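Local coordinates for maternal effect protein oskar (Drosophila melanogaster, PDB 5A4A) that acts as a germline inducer in the fly and binds RNA, probably in part through its OSK domain, which is related to SGNH hydrolases, at residues H101-L106 / Y139-F144; A123-Y128 / K132-K137; L36-M39 / R44-R47. All coordinates share one frame; numbering follows the deposited sequence.

Contact 1: residues H101-L106 / Y139-F144; sequences HDFRLL and YRFNKF. With SO4 (sulfate ion), chain G.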
loop_
_atom_site.group_PDB
_atom_site.type_symbol
_atom_site.label_atom_id
_atom_site.label_comp_id
_atom_site.label_asym_id
_atom_site.label_seq_id
_atom_site.Cartn_x
_atom_site.Cartn_y
_atom_site.Cartn_z
ATOM N N HIS A 101 8.492 -3.929 -13.526
ATOM C CA HIS A 101 8.008 -3.240 -14.726
ATOM C C HIS A 101 6.777 -2.371 -14.428
ATOM O O HIS A 101 6.710 -1.204 -14.827
ATOM C CB HIS A 101 7.684 -4.265 -15.812
ATOM C CG HIS A 101 6.980 -3.690 -16.999
ATOM N ND1 HIS A 101 7.631 -2.958 -17.969
ATOM C CD2 HIS A 101 5.680 -3.731 -17.371
ATOM C CE1 HIS A 101 6.764 -2.579 -18.889
ATOM N NE2 HIS A 101 5.572 -3.037 -18.551
ATOM N N ASP A 102 5.800 -2.947 -13.735
ATOM C CA ASP A 102 4.576 -2.225 -13.387
ATOM C C ASP A 102 4.859 -1.051 -12.454
ATOM O O ASP A 102 4.304 0.037 -12.620
ATOM C CB ASP A 102 3.561 -3.171 -12.722
ATOM C CG ASP A 102 3.030 -4.229 -13.671
ATOM O OD1 ASP A 102 3.264 -4.118 -14.894
ATOM O OD2 ASP A 102 2.363 -5.176 -13.193
ATOM N N PHE A 103 5.728 -1.270 -11.472
ATOM C CA PHE A 103 6.066 -0.222 -10.521
ATOM C C PHE A 103 6.767 0.955 -11.222
ATOM O O PHE A 103 6.478 2.119 -10.944
ATOM C CB PHE A 103 6.921 -0.780 -9.377
ATOM C CG PHE A 103 7.143 0.205 -8.261
ATOM C CD1 PHE A 103 6.175 0.392 -7.295
ATOM C CD2 PHE A 103 8.312 0.955 -8.198
ATOM C CE1 PHE A 103 6.358 1.297 -6.272
ATOM C CE2 PHE A 103 8.506 1.869 -7.174
ATOM C CZ PHE A 103 7.528 2.043 -6.213
ATOM N N ARG A 104 7.666 0.653 -12.154
ATOM C CA ARG A 104 8.345 1.704 -12.910
ATOM C C ARG A 104 7.317 2.542 -13.679
ATOM O O ARG A 104 7.405 3.768 -13.724
ATOM C CB ARG A 104 9.392 1.085 -13.844
ATOM C CG ARG A 104 10.056 2.039 -14.801
ATOM C CD ARG A 104 11.071 1.293 -15.663
ATOM N NE ARG A 104 12.332 1.059 -14.963
ATOM C CZ ARG A 104 12.721 -0.108 -14.453
ATOM N NH1 ARG A 104 11.947 -1.184 -14.550
ATOM N NH2 ARG A 104 13.896 -0.196 -13.842
ATOM N N LEU A 105 6.307 1.878 -14.235
ATOM C CA LEU A 105 5.240 2.580 -14.944
ATOM C C LEU A 105 4.309 3.375 -14.019
ATOM O O LEU A 105 3.799 4.422 -14.419
ATOM C CB LEU A 105 4.436 1.613 -15.818
ATOM C CG LEU A 105 5.212 1.029 -16.999
ATOM C CD1 LEU A 105 4.354 0.014 -17.740
ATOM C CD2 LEU A 105 5.699 2.128 -17.937
ATOM N N LEU A 106 4.075 2.879 -12.800
ATOM C CA LEU A 106 3.303 3.639 -11.810
ATOM C C LEU A 106 4.013 4.955 -11.478
ATOM O O LEU A 106 3.403 6.029 -11.463
ATOM C CB LEU A 106 3.071 2.818 -10.528
ATOM C CG LEU A 106 2.424 3.563 -9.347
ATOM C CD1 LEU A 106 1.015 4.077 -9.688
ATOM C CD2 LEU A 106 2.374 2.695 -8.076
ATOM N N TYR A 139 12.311 -9.021 -0.411
ATOM C CA TYR A 139 13.668 -8.483 -0.310
ATOM C C TYR A 139 14.101 -7.762 -1.584
ATOM O O TYR A 139 14.598 -6.640 -1.521
ATOM C CB TYR A 139 14.639 -9.614 0.054
ATOM C CG TYR A 139 16.089 -9.327 -0.251
ATOM C CD1 TYR A 139 16.805 -8.397 0.488
ATOM C CD2 TYR A 139 16.744 -10.010 -1.264
ATOM C CE1 TYR A 139 18.139 -8.142 0.209
ATOM C CE2 TYR A 139 18.071 -9.768 -1.544
ATOM C CZ TYR A 139 18.759 -8.834 -0.805
ATOM O OH TYR A 139 20.075 -8.584 -1.089
ATOM N N ARG A 140 13.911 -8.396 -2.740
ATOM C CA ARG A 140 14.341 -7.796 -4.003
ATOM C C ARG A 140 13.472 -6.619 -4.433
ATOM O O ARG A 140 13.976 -5.620 -4.935
ATOM C CB ARG A 140 14.403 -8.848 -5.111
ATOM C CG ARG A 140 15.463 -9.892 -4.830
ATOM C CD ARG A 140 15.574 -10.952 -5.916
ATOM N NE ARG A 140 16.599 -11.899 -5.503
ATOM C CZ ARG A 140 17.898 -11.778 -5.769
ATOM N NH1 ARG A 140 18.362 -10.781 -6.524
ATOM N NH2 ARG A 140 18.730 -12.696 -5.313
ATOM N N PHE A 141 12.165 -6.737 -4.243
ATOM C CA PHE A 141 11.291 -5.633 -4.625
ATOM C C PHE A 141 11.575 -4.392 -3.783
ATOM O O PHE A 141 11.575 -3.260 -4.300
ATOM C CB PHE A 141 9.819 -6.031 -4.532
ATOM C CG PHE A 141 8.874 -4.931 -4.936
ATOM C CD1 PHE A 141 8.942 -4.369 -6.202
ATOM C CD2 PHE A 141 7.927 -4.451 -4.044
ATOM C CE1 PHE A 141 8.077 -3.348 -6.575
ATOM C CE2 PHE A 141 7.055 -3.431 -4.408
ATOM C CZ PHE A 141 7.128 -2.882 -5.675
ATOM N N ASN A 142 11.841 -4.601 -2.493
ATOM C CA ASN A 142 12.152 -3.491 -1.608
ATOM C C ASN A 142 13.446 -2.812 -2.022
ATOM O O ASN A 142 13.538 -1.584 -1.979
ATOM C CB ASN A 142 12.225 -3.924 -0.140
ATOM C CG ASN A 142 10.854 -4.088 0.487
ATOM O OD1 ASN A 142 9.851 -3.730 -0.111
ATOM N ND2 ASN A 142 10.814 -4.605 1.710
ATOM N N LYS A 143 14.435 -3.604 -2.439
ATOM C CA LYS A 143 15.681 -3.029 -2.961
ATOM C C LYS A 143 15.408 -2.245 -4.244
ATOM O O LYS A 143 16.014 -1.184 -4.471
ATOM C CB LYS A 143 16.732 -4.115 -3.217
ATOM C CG LYS A 143 17.460 -4.572 -1.972
ATOM C CD LYS A 143 18.558 -5.584 -2.299
ATOM C CE LYS A 143 19.751 -4.927 -2.971
ATOM N NZ LYS A 143 20.794 -5.938 -3.316
ATOM N N PHE A 144 14.500 -2.763 -5.073
ATOM C CA PHE A 144 14.112 -2.101 -6.317
ATOM C C PHE A 144 13.444 -0.759 -6.032
ATOM O O PHE A 144 13.743 0.229 -6.704
ATOM C CB PHE A 144 13.197 -2.985 -7.180
ATOM C CG PHE A 144 12.789 -2.351 -8.497
ATOM C CD1 PHE A 144 13.640 -2.376 -9.592
ATOM C CD2 PHE A 144 11.554 -1.739 -8.634
ATOM C CE1 PHE A 144 13.274 -1.794 -10.793
ATOM C CE2 PHE A 144 11.178 -1.154 -9.832
ATOM C CZ PHE A 144 12.036 -1.185 -10.915
HETATM S S SO4 G . 1.501 -2.094 -19.520
HETATM O O1 SO4 G . 0.280 -2.702 -20.048
HETATM O O2 SO4 G . 1.368 -0.639 -19.588
HETATM O O3 SO4 G . 1.687 -2.526 -18.134
HETATM O O4 SO4 G . 2.663 -2.511 -20.302
#

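Contact 2: residues A123-Y128 / K132-K137; sequences APLGNY and KVLCDK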
loop_
_atom_site.group_PDB
_atom_site.type_symbol
_atom_site.label_atom_id
_atom_site.label_comp_id
_atom_site.label_asym_id
_atom_site.label_seq_id
_atom_site.Cartn_x
_atom_site.Cartn_y
_atom_site.Cartn_z
ATOM N N ALA A 123 6.189 -4.208 4.236
ATOM C CA ALA A 123 6.325 -4.970 5.473
ATOM C C ALA A 123 6.438 -6.459 5.151
ATOM O O ALA A 123 5.932 -6.920 4.127
ATOM C CB ALA A 123 5.115 -4.713 6.392
ATOM N N PRO A 124 7.112 -7.220 6.023
ATOM C CA PRO A 124 7.124 -8.674 5.848
ATOM C C PRO A 124 5.686 -9.199 5.884
ATOM O O PRO A 124 4.855 -8.640 6.599
ATOM C CB PRO A 124 7.896 -9.168 7.077
ATOM C CG PRO A 124 7.777 -8.044 8.083
ATOM C CD PRO A 124 7.788 -6.797 7.262
ATOM N N LEU A 125 5.399 -10.230 5.103
ATOM C CA LEU A 125 4.100 -10.899 5.158
ATOM C C LEU A 125 4.211 -12.000 6.204
ATOM O O LEU A 125 4.813 -13.055 5.959
ATOM C CB LEU A 125 3.739 -11.464 3.781
ATOM C CG LEU A 125 3.596 -10.395 2.692
ATOM C CD1 LEU A 125 3.444 -11.022 1.312
ATOM C CD2 LEU A 125 2.413 -9.476 2.993
ATOM N N GLY A 126 3.659 -11.733 7.385
ATOM C CA GLY A 126 3.912 -12.564 8.550
ATOM C C GLY A 126 3.505 -14.023 8.437
ATOM O O GLY A 126 4.180 -14.898 8.986
ATOM N N ASN A 127 2.418 -14.298 7.725
ATOM C CA ASN A 127 1.977 -15.688 7.571
ATOM C C ASN A 127 2.719 -16.456 6.476
ATOM O O ASN A 127 2.512 -17.656 6.305
ATOM C CB ASN A 127 0.458 -15.780 7.366
ATOM C CG ASN A 127 -0.047 -14.885 6.240
ATOM O OD1 ASN A 127 0.531 -13.840 5.950
ATOM N ND2 ASN A 127 -1.144 -15.292 5.613
ATOM N N TYR A 128 3.583 -15.756 5.744
ATOM C CA TYR A 128 4.367 -16.383 4.683
ATOM C C TYR A 128 5.833 -16.471 5.072
ATOM O O TYR A 128 6.701 -16.589 4.214
ATOM C CB TYR A 128 4.221 -15.608 3.360
ATOM C CG TYR A 128 2.862 -15.769 2.723
ATOM C CD1 TYR A 128 2.611 -16.810 1.835
ATOM C CD2 TYR A 128 1.825 -14.900 3.021
ATOM C CE1 TYR A 128 1.370 -16.970 1.256
ATOM C CE2 TYR A 128 0.578 -15.051 2.447
ATOM C CZ TYR A 128 0.358 -16.089 1.564
ATOM O OH TYR A 128 -0.880 -16.247 0.991
ATOM N N LYS A 132 10.318 -19.108 1.520
ATOM C CA LYS A 132 11.569 -18.406 1.230
ATOM C C LYS A 132 11.537 -17.667 -0.101
ATOM O O LYS A 132 12.189 -16.641 -0.271
ATOM C CB LYS A 132 12.759 -19.373 1.280
ATOM C CG LYS A 132 13.028 -19.917 2.670
ATOM C CD LYS A 132 14.228 -20.848 2.698
ATOM C CE LYS A 132 14.463 -21.384 4.107
ATOM N NZ LYS A 132 15.446 -22.507 4.137
ATOM N N VAL A 133 10.783 -18.196 -1.051
ATOM C CA VAL A 133 10.697 -17.584 -2.370
ATOM C C VAL A 133 9.948 -16.262 -2.267
ATOM O O VAL A 133 10.405 -15.233 -2.771
ATOM C CB VAL A 133 9.993 -18.540 -3.358
ATOM C CG1 VAL A 133 9.638 -17.829 -4.653
ATOM C CG2 VAL A 133 10.880 -19.727 -3.628
ATOM N N LEU A 134 8.803 -16.283 -1.593
ATOM C CA LEU A 134 8.053 -15.054 -1.370
ATOM C C LEU A 134 8.879 -14.033 -0.585
ATOM O O LEU A 134 8.876 -12.847 -0.908
ATOM C CB LEU A 134 6.720 -15.343 -0.658
ATOM C CG LEU A 134 5.833 -14.140 -0.322
ATOM C CD1 LEU A 134 4.339 -14.533 -0.350
ATOM C CD2 LEU A 134 6.185 -13.594 1.046
ATOM N N CYS A 135 9.576 -14.486 0.452
ATOM C CA CYS A 135 10.407 -13.576 1.237
ATOM C C CYS A 135 11.553 -12.992 0.416
ATOM O O CYS A 135 11.931 -11.848 0.632
ATOM C CB CYS A 135 10.948 -14.258 2.493
ATOM S SG CYS A 135 9.657 -14.645 3.701
ATOM N N ASP A 136 12.093 -13.767 -0.523
ATOM C CA ASP A 136 13.134 -13.251 -1.412
ATOM C C ASP A 136 12.573 -12.193 -2.354
ATOM O O ASP A 136 13.265 -11.234 -2.714
ATOM C CB ASP A 136 13.784 -14.366 -2.235
ATOM C CG ASP A 136 15.091 -13.917 -2.869
ATOM O OD1 ASP A 136 15.986 -13.480 -2.122
ATOM O OD2 ASP A 136 15.214 -13.982 -4.109
ATOM N N LYS A 137 11.316 -12.369 -2.749
ATOM C CA LYS A 137 10.658 -11.414 -3.631
ATOM C C LYS A 137 10.473 -10.091 -2.921
ATOM O O LYS A 137 10.662 -9.033 -3.521
ATOM C CB LYS A 137 9.299 -11.931 -4.092
ATOM C CG LYS A 137 9.285 -12.377 -5.521
ATOM C CD LYS A 137 7.873 -12.690 -5.974
ATOM C CE LYS A 137 7.902 -13.593 -7.183
ATOM N NZ LYS A 137 6.547 -14.096 -7.530
#

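Contact 3: residues L36-M39 / R44-R47; sequences LARM and RFRR. With SO4 (sulfate ion), chain F; SO4 (sulfate ion), chain E.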
loop_
_atom_site.group_PDB
_atom_site.type_symbol
_atom_site.label_atom_id
_atom_site.label_comp_id
_atom_site.label_asym_id
_atom_site.label_seq_id
_atom_site.Cartn_x
_atom_site.Cartn_y
_atom_site.Cartn_z
ATOM N N LEU A 36 -4.559 -0.157 8.769
ATOM C CA LEU A 36 -3.855 0.862 9.537
ATOM C C LEU A 36 -4.709 2.114 9.658
ATOM O O LEU A 36 -4.877 2.653 10.749
ATOM C CB LEU A 36 -2.513 1.210 8.892
ATOM C CG LEU A 36 -1.721 2.260 9.679
ATOM C CD1 LEU A 36 -1.431 1.715 11.050
ATOM C CD2 LEU A 36 -0.425 2.620 8.979
ATOM N N ALA A 37 -5.260 2.564 8.537
ATOM C CA ALA A 37 -6.068 3.782 8.536
ATOM C C ALA A 37 -7.381 3.620 9.297
ATOM O O ALA A 37 -7.844 4.560 9.955
ATOM C CB ALA A 37 -6.324 4.250 7.107
ATOM N N ARG A 38 -7.971 2.431 9.219
ATOM C CA ARG A 38 -9.236 2.171 9.905
ATOM C C ARG A 38 -9.022 2.212 11.409
ATOM O O ARG A 38 -9.813 2.787 12.160
ATOM C CB ARG A 38 -9.788 0.809 9.496
ATOM C CG ARG A 38 -11.071 0.410 10.206
ATOM C CD ARG A 38 -12.201 1.371 9.893
ATOM N NE ARG A 38 -13.491 0.764 10.219
ATOM C CZ ARG A 38 -14.667 1.293 9.906
ATOM N NH1 ARG A 38 -14.714 2.450 9.267
ATOM N NH2 ARG A 38 -15.799 0.656 10.227
ATOM N N MET A 39 -7.922 1.623 11.848
ATOM C CA MET A 39 -7.664 1.503 13.278
ATOM C C MET A 39 -7.018 2.724 13.921
ATOM O O MET A 39 -7.256 2.998 15.105
ATOM C CB MET A 39 -6.813 0.262 13.554
ATOM C CG MET A 39 -7.459 -1.037 13.092
ATOM S SD MET A 39 -9.081 -1.355 13.810
ATOM C CE MET A 39 -8.614 -1.638 15.506
ATOM N N ARG A 44 -13.197 5.890 7.003
ATOM C CA ARG A 44 -14.497 5.249 6.797
ATOM C C ARG A 44 -14.447 4.478 5.484
ATOM O O ARG A 44 -13.698 4.842 4.581
ATOM C CB ARG A 44 -15.590 6.312 6.715
ATOM C CG ARG A 44 -15.675 7.216 7.942
ATOM C CD ARG A 44 -16.166 6.447 9.153
ATOM N NE ARG A 44 -17.498 5.896 8.919
ATOM C CZ ARG A 44 -18.623 6.598 9.008
ATOM N NH1 ARG A 44 -18.585 7.884 9.334
ATOM N NH2 ARG A 44 -19.787 6.015 8.769
ATOM N N PHE A 45 -15.255 3.434 5.358
ATOM C CA PHE A 45 -15.244 2.641 4.131
ATOM C C PHE A 45 -16.265 3.197 3.145
ATOM O O PHE A 45 -17.289 3.723 3.557
ATOM C CB PHE A 45 -15.553 1.169 4.437
ATOM C CG PHE A 45 -14.547 0.504 5.332
ATOM C CD1 PHE A 45 -13.184 0.580 5.057
ATOM C CD2 PHE A 45 -14.964 -0.189 6.466
ATOM C CE1 PHE A 45 -12.254 -0.030 5.894
ATOM C CE2 PHE A 45 -14.033 -0.810 7.303
ATOM C CZ PHE A 45 -12.675 -0.723 7.011
ATOM N N ARG A 46 -15.983 3.103 1.849
ATOM C CA ARG A 46 -16.930 3.570 0.840
ATOM C C ARG A 46 -18.159 2.672 0.830
ATOM O O ARG A 46 -18.036 1.449 0.699
ATOM C CB ARG A 46 -16.293 3.559 -0.540
ATOM C CG ARG A 46 -15.184 4.604 -0.707
ATOM C CD ARG A 46 -15.790 5.996 -0.624
ATOM N NE ARG A 46 -14.809 7.059 -0.833
ATOM C CZ ARG A 46 -14.677 7.728 -1.973
ATOM N NH1 ARG A 46 -15.458 7.424 -3.002
ATOM N NH2 ARG A 46 -13.763 8.691 -2.083
ATOM N N ARG A 47 -19.347 3.261 0.949
ATOM C CA ARG A 47 -20.518 2.406 1.172
ATOM C C ARG A 47 -21.040 1.666 -0.062
ATOM O O ARG A 47 -21.715 0.651 0.074
ATOM C CB ARG A 47 -21.630 3.149 1.932
ATOM C CG ARG A 47 -21.979 4.528 1.433
ATOM C CD ARG A 47 -22.680 5.354 2.542
ATOM N NE ARG A 47 -21.762 6.213 3.296
HETATM S S SO4 F . -18.163 2.460 7.897
HETATM O O1 SO4 F . -18.150 1.822 9.205
HETATM O O2 SO4 F . -18.222 1.445 6.853
HETATM O O3 SO4 F . -19.318 3.344 7.802
HETATM O O4 SO4 F . -16.945 3.256 7.716
HETATM S S SO4 E . -18.992 5.761 -2.671
HETATM O O1 SO4 E . -19.331 4.556 -1.923
HETATM O O2 SO4 E . -20.054 6.054 -3.635
HETATM O O3 SO4 E . -18.840 6.878 -1.742
HETATM O O4 SO4 E . -17.754 5.566 -3.400
#

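Contact 1: residues H101-L106 / Y139-F144
Two helices of successive beta-alpha-beta crossovers in the SGNH-hydrolase-like fold pack side by side here, F103 and R104 of one meeting F141 and F144 of the other. The short axes run 27° from parallel and approach to 11.7 Å, a spacing that large aromatic side chains bridge. F103 and F141 make a T-shaped (edge-to-face) pair: the planes stand at 89°, and F141 directs its CE1 and CZ edge at the F103 ring, with F141 CZ 3.8 Å from F103 CD1. F144 slides past F103 in the reverse sense, its CE2 resting 3.9 Å from F103 CD2.

The rim of F144 also meets R104. CG of R104 is anti to the backbone N, but the chain kinks at chi3 (-80°), which folds the guanidinium back across the end of the phenyl ring; NH2 of R104 lies 3.5 Å from CE1 of F144. Ring edge meets guanidinium face, so this is no parallel stack, and the charge is salt-bridged to E148. With an alanine in place of F144, a gap would probably open beside F103, and the R104 guanidinium, still paired with E148, would be freer to turn.

On the side of helix 96-112 turned from helix 132-148, H101 NE2 points almost straight at sulfate O4, but at 3.4 Å that hydrogen bond is weak; R67 also binds the ion.

Contact 2: residues A123-Y128 / K132-K137
L134, on the first turn of helix 132-148, pushes its two methyl groups into the bend formed by L125 and Y128. Its CG is anti to the backbone N (chi1 178°), which carries the isopropyl end out from the helix, while chi2 of 149° is turned well off a staggered value. The two branches divide most of the work. CD1 sits over one face of the Y128 ring in a CH-pi contact, 4.0 Å from the centroid and displaced toward the CG and CD1 side, where L134 CD1 to Y128 CD1 is 3.6 Å. CD2 of L134 goes to the root of the tyrosine side chain, 3.6 Å from Y128 CB, and meets L125 CD1 at 3.8 Å.

Y128 can offer its face because the ring is set nearly perpendicular to the CA-CB-CG plane (chi2 -89°). The loop is bent by a type I turn at G126 and N127, closed by Y128 N bonding to L125 O at 3.0 Å, and this places L125 and Y128 on the same partner. Beside them C135 SG approaches Y128 O to 3.6 Å.

D131, as N-cap, takes the L134 backbone N through OD1. L125, Y128 and L134 pack against helix 87-91, with M91 touching both L125 and Y128 and I90 touching L134, in the strand-to-helix connection of a beta-alpha-beta crossover of the SGNH-hydrolase-like fold, between strand 116-120 and helix 132-148.

Contact 3: residues L36-M39 / R44-R47
The last turn of helix 31-40 is followed, after a short connection, by an extended run of residues 44-46, and R38 and R44 come nearest, their CA atoms 6.8 Å apart. Together R38, R44 and F45 form a surface anion site on the SGNH-hydrolase-like OSK domain, occupied by a sulfate that probably came from the crystallisation liquor; in an RNA-binding domain, such a site may hint at where phosphate could bind.

The R38 chain bends at chi2 (62°) and crosses F45, bringing its guanidinium over the phenyl ring with the planes 29° apart; F45 CE2 lies beneath the middle of the group, 3.4 Å from R38 CZ. One face of the group is therefore covered, while its edge turns to the sulfate. R38 NH2 donates to O1 at 2.8 Å, and sulfate O4 is gripped three ways: by R38 NH1 at 2.8 Å, by R44 NE at 3.0 Å and by the F45 backbone N at 2.9 Å. R44 curls at chi2 and chi3 (-60°), which brings the edge of its guanidinium to the ion and lets NH2 donate to sulfate O3. The anion bridges the two arginines and probably offsets their like charges, and R38 NH1 is further fixed by the C43 carbonyl.

Further along the loop, R46 is salt-bridged to D19 through NE, and its NH1 donates to O4 of a second sulfate at 3.0 Å.

In the fold
Contacts 1 and 2 share helix 132-148: contact 2 takes its first turns and contact 1 the turns that follow, with centres 15 Å apart and contact 2 nested within the loop that contact 1 closes. Contact 3 forms earlier in the chain and lies across the molecule's centre from contact 1; its centre is about 27 Å from that of contact 1 and 26 Å from that of contact 2. Contacts 1 and 3 both have sulfate beside them, though differently: at contact 1 H101 gives the ion only a weak bond and no bond spans the two segments through it, whereas at contact 3 one sulfate bridges R38 with R44 and F45.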